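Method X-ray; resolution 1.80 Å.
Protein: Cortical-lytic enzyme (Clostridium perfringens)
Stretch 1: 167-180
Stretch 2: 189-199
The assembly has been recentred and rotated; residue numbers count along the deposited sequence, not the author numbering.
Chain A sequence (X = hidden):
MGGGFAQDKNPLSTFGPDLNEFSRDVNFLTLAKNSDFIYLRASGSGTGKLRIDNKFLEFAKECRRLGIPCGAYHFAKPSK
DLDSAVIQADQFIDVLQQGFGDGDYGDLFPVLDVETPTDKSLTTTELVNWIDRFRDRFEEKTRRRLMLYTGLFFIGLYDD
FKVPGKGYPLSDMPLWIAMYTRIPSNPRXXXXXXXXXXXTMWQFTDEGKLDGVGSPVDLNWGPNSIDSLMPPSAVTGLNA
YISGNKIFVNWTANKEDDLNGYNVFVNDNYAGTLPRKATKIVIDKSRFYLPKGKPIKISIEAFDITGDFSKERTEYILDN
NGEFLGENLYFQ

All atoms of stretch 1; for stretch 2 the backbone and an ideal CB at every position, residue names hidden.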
ATOM      1  N   GLY A 167       3.999   2.643  24.814  1.00 14.96           N
ATOM      2  CA  GLY A 167       3.245   3.503  23.920  1.00 15.06           C
ATOM      3  C   GLY A 167       1.796   3.068  23.831  1.00 16.40           C
ATOM      4  O   GLY A 167       1.143   2.809  24.843  1.00 13.03           O
ATOM      5  N   TYR A 168       1.298   2.972  22.595  1.00 13.16           N
ATOM      6  CA  TYR A 168      -0.101   2.668  22.295  1.00 12.79           C
ATOM      7  C   TYR A 168      -0.097   1.429  21.411  1.00 11.27           C
ATOM      8  O   TYR A 168      -0.118   1.547  20.179  1.00 13.16           O
ATOM      9  CB  TYR A 168      -0.784   3.830  21.583  1.00  9.76           C
ATOM     10  CG  TYR A 168      -0.826   5.102  22.372  1.00 15.70           C
ATOM     11  CD1 TYR A 168      -1.852   5.342  23.276  1.00 15.14           C
ATOM     12  CD2 TYR A 168       0.151   6.075  22.198  1.00 16.81           C
ATOM     13  CE1 TYR A 168      -1.910   6.525  23.992  1.00 19.57           C
ATOM     14  CE2 TYR A 168       0.114   7.256  22.908  1.00 19.20           C
ATOM     15  CZ  TYR A 168      -0.915   7.474  23.810  1.00 23.75           C
ATOM     16  OH  TYR A 168      -0.970   8.646  24.519  1.00 27.12           O
ATOM     17  N   PRO A 169      -0.049   0.230  22.002  1.00 10.16           N
ATOM     18  CA  PRO A 169       0.065  -0.987  21.185  1.00 11.46           C
ATOM     19  C   PRO A 169      -1.131  -1.252  20.282  1.00 10.54           C
ATOM     20  O   PRO A 169      -0.992  -2.015  19.318  1.00 10.30           O
ATOM     21  CB  PRO A 169       0.217  -2.101  22.229  1.00 13.10           C
ATOM     22  CG  PRO A 169       0.702  -1.386  23.501  1.00 19.85           C
ATOM     23  CD  PRO A 169       0.028  -0.057  23.445  1.00 10.90           C
ATOM     24  N   LEU A 170      -2.303  -0.698  20.572  1.00  9.17           N
ATOM     25  CA  LEU A 170      -3.469  -0.979  19.732  1.00  8.59           C
ATOM     26  C   LEU A 170      -3.696   0.061  18.637  1.00 10.89           C
ATOM     27  O   LEU A 170      -4.687  -0.053  17.895  1.00  7.55           O
ATOM     28  CB  LEU A 170      -4.713  -1.077  20.599  1.00  6.66           C
ATOM     29  CG  LEU A 170      -4.602  -2.015  21.789  1.00  6.37           C
ATOM     30  CD1 LEU A 170      -5.863  -1.931  22.617  1.00 14.65           C
ATOM     31  CD2 LEU A 170      -4.254  -3.451  21.378  1.00  9.86           C
ATOM     32  N   SER A 171      -2.814   1.059  18.509  1.00  7.82           N
ATOM     33  CA  SER A 171      -3.077   2.203  17.635  1.00 10.23           C
ATOM     34  C   SER A 171      -2.993   1.840  16.160  1.00  8.03           C
ATOM     35  O   SER A 171      -3.319   2.681  15.306  1.00  5.84           O
ATOM     36  CB  SER A 171      -2.097   3.347  17.956  1.00 10.62           C
ATOM     37  OG  SER A 171      -0.738   3.007  17.678  1.00 13.46           O
ATOM     38  N   ASP A 172      -2.541   0.637  15.841  1.00  7.24           N
ATOM     39  CA  ASP A 172      -2.545   0.184  14.466  1.00  7.41           C
ATOM     40  C   ASP A 172      -3.828  -0.577  14.141  1.00  8.60           C
ATOM     41  O   ASP A 172      -4.069  -0.877  12.979  1.00  8.66           O
ATOM     42  CB  ASP A 172      -1.312  -0.687  14.162  1.00  9.31           C
ATOM     43  CG  ASP A 172      -1.323  -2.021  14.879  1.00 12.14           C
ATOM     44  OD1 ASP A 172      -1.709  -2.071  16.074  1.00 13.03           O
ATOM     45  OD2 ASP A 172      -0.918  -3.014  14.228  1.00 13.11           O
ATOM     46  N   MET A 173      -4.685  -0.830  15.123  1.00  9.12           N
ATOM     47  CA  MET A 173      -5.986  -1.412  14.815  1.00  8.73           C
ATOM     48  C   MET A 173      -6.900  -0.371  14.176  1.00  7.86           C
ATOM     49  O   MET A 173      -6.870   0.795  14.551  1.00  7.79           O
ATOM     50  CB  MET A 173      -6.648  -1.962  16.085  1.00  9.53           C
ATOM     51  CG  MET A 173      -5.826  -3.022  16.766  1.00  8.74           C
ATOM     52  SD  MET A 173      -6.724  -3.732  18.156  1.00  8.32           S
ATOM     53  CE  MET A 173      -8.003  -4.686  17.296  1.00  9.39           C
ATOM     54  N   PRO A 174      -7.751  -0.755  13.228  1.00  7.04           N
ATOM     55  CA  PRO A 174      -8.844   0.154  12.863  1.00  4.41           C
ATOM     56  C   PRO A 174      -9.673   0.429  14.098  1.00  4.96           C
ATOM     57  O   PRO A 174      -9.935  -0.479  14.890  1.00  4.36           O
ATOM     58  CB  PRO A 174      -9.633  -0.615  11.792  1.00  4.85           C
ATOM     59  CG  PRO A 174      -8.686  -1.636  11.280  1.00  6.03           C
ATOM     60  CD  PRO A 174      -7.796  -2.008  12.472  1.00  4.92           C
ATOM     61  N   LEU A 175     -10.080   1.694  14.251  1.00  4.68           N
ATOM     62  CA  LEU A 175     -10.848   2.149  15.406  1.00  7.03           C
ATOM     63  C   LEU A 175     -12.282   2.502  15.031  1.00  6.49           C
ATOM     64  O   LEU A 175     -12.532   3.362  14.174  1.00  5.46           O
ATOM     65  CB  LEU A 175     -10.191   3.364  16.064  1.00  6.67           C
ATOM     66  CG  LEU A 175     -10.946   3.978  17.234  1.00  5.98           C
ATOM     67  CD1 LEU A 175     -11.005   3.014  18.386  1.00 10.45           C
ATOM     68  CD2 LEU A 175     -10.290   5.267  17.627  1.00  6.38           C
ATOM     69  N   TRP A 176     -13.207   1.873  15.732  1.00  6.04           N
ATOM     70  CA  TRP A 176     -14.621   2.243  15.736  1.00  4.71           C
ATOM     71  C   TRP A 176     -14.899   2.877  17.101  1.00  5.86           C
ATOM     72  O   TRP A 176     -14.962   2.186  18.127  1.00  7.77           O
ATOM     73  CB  TRP A 176     -15.447   1.000  15.463  1.00  5.13           C
ATOM     74  CG  TRP A 176     -16.934   1.145  15.457  1.00  5.02           C
ATOM     75  CD1 TRP A 176     -17.690   2.284  15.583  1.00  6.23           C
ATOM     76  CD2 TRP A 176     -17.845   0.071  15.311  1.00  4.03           C
ATOM     77  NE1 TRP A 176     -19.025   1.969  15.510  1.00  6.73           N
ATOM     78  CE2 TRP A 176     -19.150   0.613  15.360  1.00  5.34           C
ATOM     79  CE3 TRP A 176     -17.684  -1.307  15.164  1.00  6.00           C
ATOM     80  CZ2 TRP A 176     -20.291  -0.184  15.270  1.00  5.99           C
ATOM     81  CZ3 TRP A 176     -18.824  -2.102  15.058  1.00  7.49           C
ATOM     82  CH2 TRP A 176     -20.105  -1.539  15.118  1.00  5.20           C
ATOM     83  N   ILE A 177     -14.988   4.195  17.131  1.00  6.00           N
ATOM     84  CA  ILE A 177     -15.067   4.908  18.397  1.00  4.59           C
ATOM     85  C   ILE A 177     -16.502   5.336  18.635  1.00  6.16           C
ATOM     86  O   ILE A 177     -17.188   5.829  17.732  1.00  8.79           O
ATOM     87  CB  ILE A 177     -14.120   6.121  18.456  1.00  9.42           C
ATOM     88  CG1 ILE A 177     -14.088   6.657  19.892  1.00 10.70           C
ATOM     89  CG2 ILE A 177     -14.528   7.183  17.439  1.00  7.34           C
ATOM     90  CD1 ILE A 177     -13.007   7.686  20.146  1.00 21.20           C
ATOM     91  N   ALA A 178     -16.953   5.141  19.864  1.00  8.50           N
ATOM     92  CA  ALA A 178     -18.258   5.622  20.293  1.00  7.13           C
ATOM     93  C   ALA A 178     -18.072   6.915  21.079  1.00  8.18           C
ATOM     94  O   ALA A 178     -17.311   6.947  22.047  1.00 10.35           O
ATOM     95  CB  ALA A 178     -18.952   4.577  21.154  1.00  8.36           C
ATOM     96  N   MET A 179     -18.759   7.972  20.649  1.00  8.54           N
ATOM     97  CA  MET A 179     -18.861   9.212  21.402  1.00  9.35           C
ATOM     98  C   MET A 179     -20.198   9.828  21.034  1.00 10.24           C
ATOM     99  O   MET A 179     -20.370  10.301  19.905  1.00  8.72           O
ATOM    100  CB  MET A 179     -17.737  10.183  21.084  1.00 11.21           C
ATOM    101  CG  MET A 179     -17.847  11.424  21.989  1.00 15.72           C
ATOM    102  SD  MET A 179     -16.954  12.744  21.283  1.00 19.46           S
ATOM    103  CE  MET A 179     -18.066  13.223  19.954  1.00 16.81           C
ATOM    104  N   TYR A 180     -21.114   9.851  21.996  1.00 11.06           N
ATOM    105  CA  TYR A 180     -22.501  10.239  21.757  1.00  8.60           C
ATOM    106  C   TYR A 180     -22.682  11.743  21.947  1.00 12.67           C
ATOM    107  O   TYR A 180     -22.402  12.278  23.025  1.00 12.80           O
ATOM    108  CB  TYR A 180     -23.418   9.450  22.700  1.00  8.19           C
ATOM    109  CG  TYR A 180     -23.338   7.948  22.530  1.00  8.19           C
ATOM    110  CD1 TYR A 180     -22.798   7.377  21.381  1.00  8.39           C
ATOM    111  CD2 TYR A 180     -23.820   7.105  23.508  1.00  6.96           C
ATOM    112  CE1 TYR A 180     -22.741   5.992  21.236  1.00  6.98           C
ATOM    113  CE2 TYR A 180     -23.778   5.773  23.384  1.00 10.95           C
ATOM    114  CZ  TYR A 180     -23.238   5.196  22.254  1.00  7.85           C
ATOM    115  OH  TYR A 180     -23.208   3.825  22.190  1.00  7.94           O
ATOM    116  N   UNK A 189     -17.168  16.562  18.256  1.00 11.04           N
ATOM    117  CA  UNK A 189     -16.673  15.505  17.370  1.00  9.49           C
ATOM    118  C   UNK A 189     -15.597  14.720  18.110  1.00 12.30           C
ATOM    119  O   UNK A 189     -15.055  15.187  19.128  1.00 12.01           O
ATOM    120  CB  UNK A 189     -16.126  16.083  16.063  1.00  9.49           C
ATOM    121  N   UNK A 190     -15.261  13.521  17.633  1.00  8.31           N
ATOM    122  CA  UNK A 190     -14.288  12.699  18.343  1.00  9.05           C
ATOM    123  C   UNK A 190     -12.920  13.367  18.380  1.00 10.98           C
ATOM    124  O   UNK A 190     -12.364  13.749  17.334  1.00 11.10           O
ATOM    125  CB  UNK A 190     -14.180  11.320  17.689  1.00  9.05           C
ATOM    126  N   UNK A 191     -12.341  13.533  19.558  1.00  9.01           N
ATOM    127  CA  UNK A 191     -10.950  13.978  19.621  1.00 13.67           C
ATOM    128  C   UNK A 191     -10.007  12.859  19.236  1.00 15.95           C
ATOM    129  O   UNK A 191     -10.336  11.677  19.306  1.00 10.21           O
ATOM    130  CB  UNK A 191     -10.610  14.491  21.022  1.00 13.67           C
ATOM    131  N   UNK A 192      -8.788  13.242  18.890  1.00 18.10           N
ATOM    132  CA  UNK A 192      -7.749  12.256  18.613  1.00 18.58           C
ATOM    133  C   UNK A 192      -7.232  11.710  19.942  1.00 20.81           C
ATOM    134  O   UNK A 192      -6.829  12.474  20.820  1.00 29.50           O
ATOM    135  CB  UNK A 192      -6.613  12.865  17.789  1.00 18.58           C
ATOM    136  N   UNK A 193      -7.272  10.387  20.105  1.00 14.93           N
ATOM    137  CA  UNK A 193      -6.975   9.728  21.373  1.00 14.27           C
ATOM    138  C   UNK A 193      -6.329   8.377  21.099  1.00 16.77           C
ATOM    139  O   UNK A 193      -6.393   7.845  19.988  1.00 10.42           O
ATOM    140  CB  UNK A 193      -8.241   9.562  22.215  1.00 14.27           C
ATOM    141  N   UNK A 194      -5.730   7.807  22.146  1.00 12.45           N
ATOM    142  CA  UNK A 194      -5.179   6.466  22.097  1.00 10.03           C
ATOM    143  C   UNK A 194      -4.077   6.259  21.089  1.00  9.32           C
ATOM    144  O   UNK A 194      -3.789   5.119  20.735  1.00 11.15           O
ATOM    145  CB  UNK A 194      -6.304   5.471  21.804  1.00 10.03           C
ATOM    146  N   UNK A 195      -3.448   7.324  20.608  1.00 12.69           N
ATOM    147  CA  UNK A 195      -2.453   7.190  19.563  1.00 11.26           C
ATOM    148  C   UNK A 195      -3.004   6.875  18.195  1.00 13.40           C
ATOM    149  O   UNK A 195      -2.222   6.711  17.256  1.00 12.42           O
ATOM    150  CB  UNK A 195      -1.454   6.100  19.955  1.00 11.26           C
ATOM    151  N   UNK A 196      -4.325   6.755  18.055  1.00  9.84           N
ATOM    152  CA  UNK A 196      -4.949   6.540  16.762  1.00 11.26           C
ATOM    153  C   UNK A 196      -4.910   7.819  15.946  1.00  7.78           C
ATOM    154  O   UNK A 196      -5.410   8.862  16.388  1.00  8.94           O
ATOM    155  CB  UNK A 196      -6.390   6.053  16.929  1.00 11.26           C
ATOM    156  N   UNK A 197      -4.304   7.750  14.761  1.00  8.21           N
ATOM    157  CA  UNK A 197      -4.306   8.911  13.869  1.00  7.09           C
ATOM    158  C   UNK A 197      -5.709   9.259  13.397  1.00  9.98           C
ATOM    159  O   UNK A 197      -6.029  10.433  13.203  1.00 10.66           O
ATOM    160  CB  UNK A 197      -3.404   8.652  12.661  1.00  7.09           C
ATOM    161  N   UNK A 198      -6.548   8.255  13.180  1.00  7.87           N
ATOM    162  CA  UNK A 198      -7.887   8.464  12.645  1.00  8.62           C
ATOM    163  C   UNK A 198      -8.841   7.446  13.242  1.00  9.07           C
ATOM    164  O   UNK A 198      -8.427   6.349  13.631  1.00  9.51           O
ATOM    165  CB  UNK A 198      -7.887   8.370  11.118  1.00  8.62           C
ATOM    166  N   UNK A 199     -10.121   7.814  13.288  1.00  8.11           N
ATOM    167  CA  UNK A 199     -11.172   6.822  13.449  1.00  8.44           C
ATOM    168  C   UNK A 199     -11.615   6.307  12.091  1.00  5.99           C
ATOM    169  O   UNK A 199     -11.635   7.029  11.091  1.00  5.67           O
ATOM    170  CB  UNK A 199     -12.360   7.409  14.214  1.00  8.44           C
TER

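At position 189, phi/psi of -133/163 is extended and CA-to-CB points away from stretch 1; the ideal CB lies 5.2 Å from Met179 CE. Many side chains would suit. The deposited residue is Ile189, and the contact comes through its backbone: Met179 CE approaches Ile189 C at 3.4 Å.

Position 190 has phi -64, within the range proline allows, and an ideal CB 4.2 Å from Ile177 CG2 and 4.8 Å from Met179 SD. With only apolar atoms offered, a compact apolar residue such as valine, alanine or proline would fit. It is Pro190, whose CB packs on Ile177 CG2 at 4.2 Å and whose CD lies 4.1 Å from Met179 CE.

Position 191 points sideways, its ideal CB beyond 5.5 Å of stretch 1, so many residues would suit, and phi -74 is compatible with proline. Pro191 is deposited; its CD sits 4.1 Å from Met179 SD. Position 192 points away into space free of stretch 1, where polar residues would be as suitable as any; it is Asn192, which makes no contact across.

At position 193, CA-to-CB runs sideways and phi/psi of -147/165 is extended, a region favourable to beta-branched residues. Ile177 CD1 is the apolar group within a side chain's reach, so valine, isoleucine or leucine would suit. It is Val193, and Val193 CG2 lies 4.1 Å from Ile177 CD1.

Positions 194 and 195 are the middle of a type I' turn from 193 to 196, with phi/psi of 61/18 and 73/0. At 194 the ideal CB points away and stays 4.7 Å from Tyr168 CD1, so nothing there excludes a side chain; the positive phi by itself favours glycine, with asparagine or aspartate possible. It is Gly194, whose O lies 3.2 Å from Tyr168 CD1. At 195 the case is steric: an ideal CB would be 2.7 Å from Tyr168 CG, a clash, and 3.5 Å from Ser171 CB. Gly195 lets its CA lie over the tyrosine face, 4.0 Å from the centroid of the Tyr168 ring in a CH-pi contact.

Position 196 starts sideways, its ideal CB 4.0 Å from Leu175 CD2, and a slot opens between Ser171 and Leu175 with the carbonyl of Met173 nearby. A long, flat side chain bearing a donor would suit. Trp196 fills it with chi1 -84° (m). Ser171 CA and Leu175 CB lie over opposite faces, each 3.8 Å from the centroid of the Trp196 five-membered ring, while at the ring edge Trp196 NE1 donates a hydrogen bond to Met173 O (2.8 Å, 134°).

Position 197 points sideways with no stretch 1 atom near its CB, so long polar residues are acceptable. In Lys197 the backbone matters: its N donates to water 1 (3.1 Å to the water O), which donates to Ser171 O. Position 198 is similarly permissive; Arg198 leads its end away, but Arg198 O accepts from water 2 (2.8 Å to the water O), which accepts from Leu175 N.

Position 199 has its ideal CB 3.9 Å from Ile177 CG2, favouring an apolar or aromatic residue. Trp199 packs its CB 3.9 Å from Ile177 CG2, while its indole leads away.

Stretch 2 189-199: IPPNVGGWKRW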
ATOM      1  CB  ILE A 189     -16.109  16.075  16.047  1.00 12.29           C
ATOM      2  CG1 ILE A 189     -15.066  17.171  16.323  1.00 13.36           C
ATOM      3  CG2 ILE A 189     -17.229  16.614  15.164  1.00 11.92           C
ATOM      4  CD1 ILE A 189     -14.313  17.612  15.058  1.00 14.00           C
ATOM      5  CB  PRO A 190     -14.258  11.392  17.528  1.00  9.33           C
ATOM      6  CG  PRO A 190     -15.631  11.324  16.873  1.00  8.73           C
ATOM      7  CD  PRO A 190     -15.909  12.780  16.527  1.00  8.54           C
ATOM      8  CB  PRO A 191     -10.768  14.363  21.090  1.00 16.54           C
ATOM      9  CG  PRO A 191     -11.639  13.441  21.806  1.00 13.23           C
ATOM     10  CD  PRO A 191     -12.858  13.248  20.910  1.00  9.48           C
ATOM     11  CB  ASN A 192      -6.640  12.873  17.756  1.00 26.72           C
ATOM     12  CG  ASN A 192      -7.095  13.155  16.296  1.00 31.72           C
ATOM     13  OD1 ASN A 192      -8.052  12.560  15.767  1.00 29.63           O
ATOM     14  ND2 ASN A 192      -6.376  14.039  15.638  1.00 33.02           N
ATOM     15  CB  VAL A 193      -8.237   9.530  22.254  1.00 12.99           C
ATOM     16  CG1 VAL A 193      -8.817  10.868  22.678  1.00 23.00           C
ATOM     17  CG2 VAL A 193      -9.273   8.718  21.541  1.00 16.34           C
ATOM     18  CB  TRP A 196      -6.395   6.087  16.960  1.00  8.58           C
ATOM     19  CG  TRP A 196      -6.532   4.602  17.192  1.00  5.87           C
ATOM     20  CD1 TRP A 196      -6.303   3.596  16.277  1.00  4.91           C
ATOM     21  CD2 TRP A 196      -6.964   3.949  18.396  1.00  6.86           C
ATOM     22  NE1 TRP A 196      -6.552   2.377  16.846  1.00  4.09           N
ATOM     23  CE2 TRP A 196      -6.982   2.568  18.138  1.00  4.00           C
ATOM     24  CE3 TRP A 196      -7.358   4.405  19.664  1.00  7.77           C
ATOM     25  CZ2 TRP A 196      -7.335   1.637  19.108  1.00  5.78           C
ATOM     26  CZ3 TRP A 196      -7.725   3.475  20.615  1.00  8.51           C
ATOM     27  CH2 TRP A 196      -7.708   2.109  20.333  1.00  8.13           C
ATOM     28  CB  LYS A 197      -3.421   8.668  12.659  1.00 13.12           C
ATOM     29  CG  LYS A 197      -1.994   8.272  12.983  1.00 16.45           C
ATOM     30  CD  LYS A 197      -1.222   9.417  13.549  1.00 23.58           C
ATOM     31  CE  LYS A 197       0.280   9.110  13.550  1.00 37.73           C
ATOM     32  NZ  LYS A 197       0.764   8.517  12.230  1.00 36.84           N
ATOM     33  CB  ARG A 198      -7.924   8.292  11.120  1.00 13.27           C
ATOM     34  CG  ARG A 198      -7.206   9.327  10.344  1.00 16.96           C
ATOM     35  CD  ARG A 198      -7.172   8.944   8.866  1.00 29.28           C
ATOM     36  NE  ARG A 198      -8.511   8.752   8.293  1.00 28.43           N
ATOM     37  CZ  ARG A 198      -9.360   9.741   8.018  1.00 25.83           C
ATOM     38  NH1 ARG A 198      -9.032  11.010   8.279  1.00 27.28           N
ATOM     39  NH2 ARG A 198     -10.548   9.460   7.483  1.00 26.53           N
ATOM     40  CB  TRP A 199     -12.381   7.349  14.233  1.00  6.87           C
ATOM     41  CG  TRP A 199     -13.080   8.607  13.789  1.00  7.39           C
ATOM     42  CD1 TRP A 199     -12.941   9.849  14.331  1.00  9.10           C
ATOM     43  CD2 TRP A 199     -14.133   8.714  12.823  1.00  8.33           C
ATOM     44  NE1 TRP A 199     -13.790  10.737  13.712  1.00  9.48           N
ATOM     45  CE2 TRP A 199     -14.533  10.063  12.783  1.00  9.75           C
ATOM     46  CE3 TRP A 199     -14.720   7.821  11.944  1.00  6.42           C
ATOM     47  CZ2 TRP A 199     -15.517  10.513  11.932  1.00  7.10           C
ATOM     48  CZ3 TRP A 199     -15.693   8.278  11.084  1.00  7.87           C
ATOM     49  CH2 TRP A 199     -16.077   9.609  11.075  1.00 10.60           C
TER
HETATM   50  O   HOH W   1      -2.979   4.996  14.170  1.00  9.79           O
HETATM   51  O   HOH W   2      -8.840   3.796  12.600  1.00  6.67           O
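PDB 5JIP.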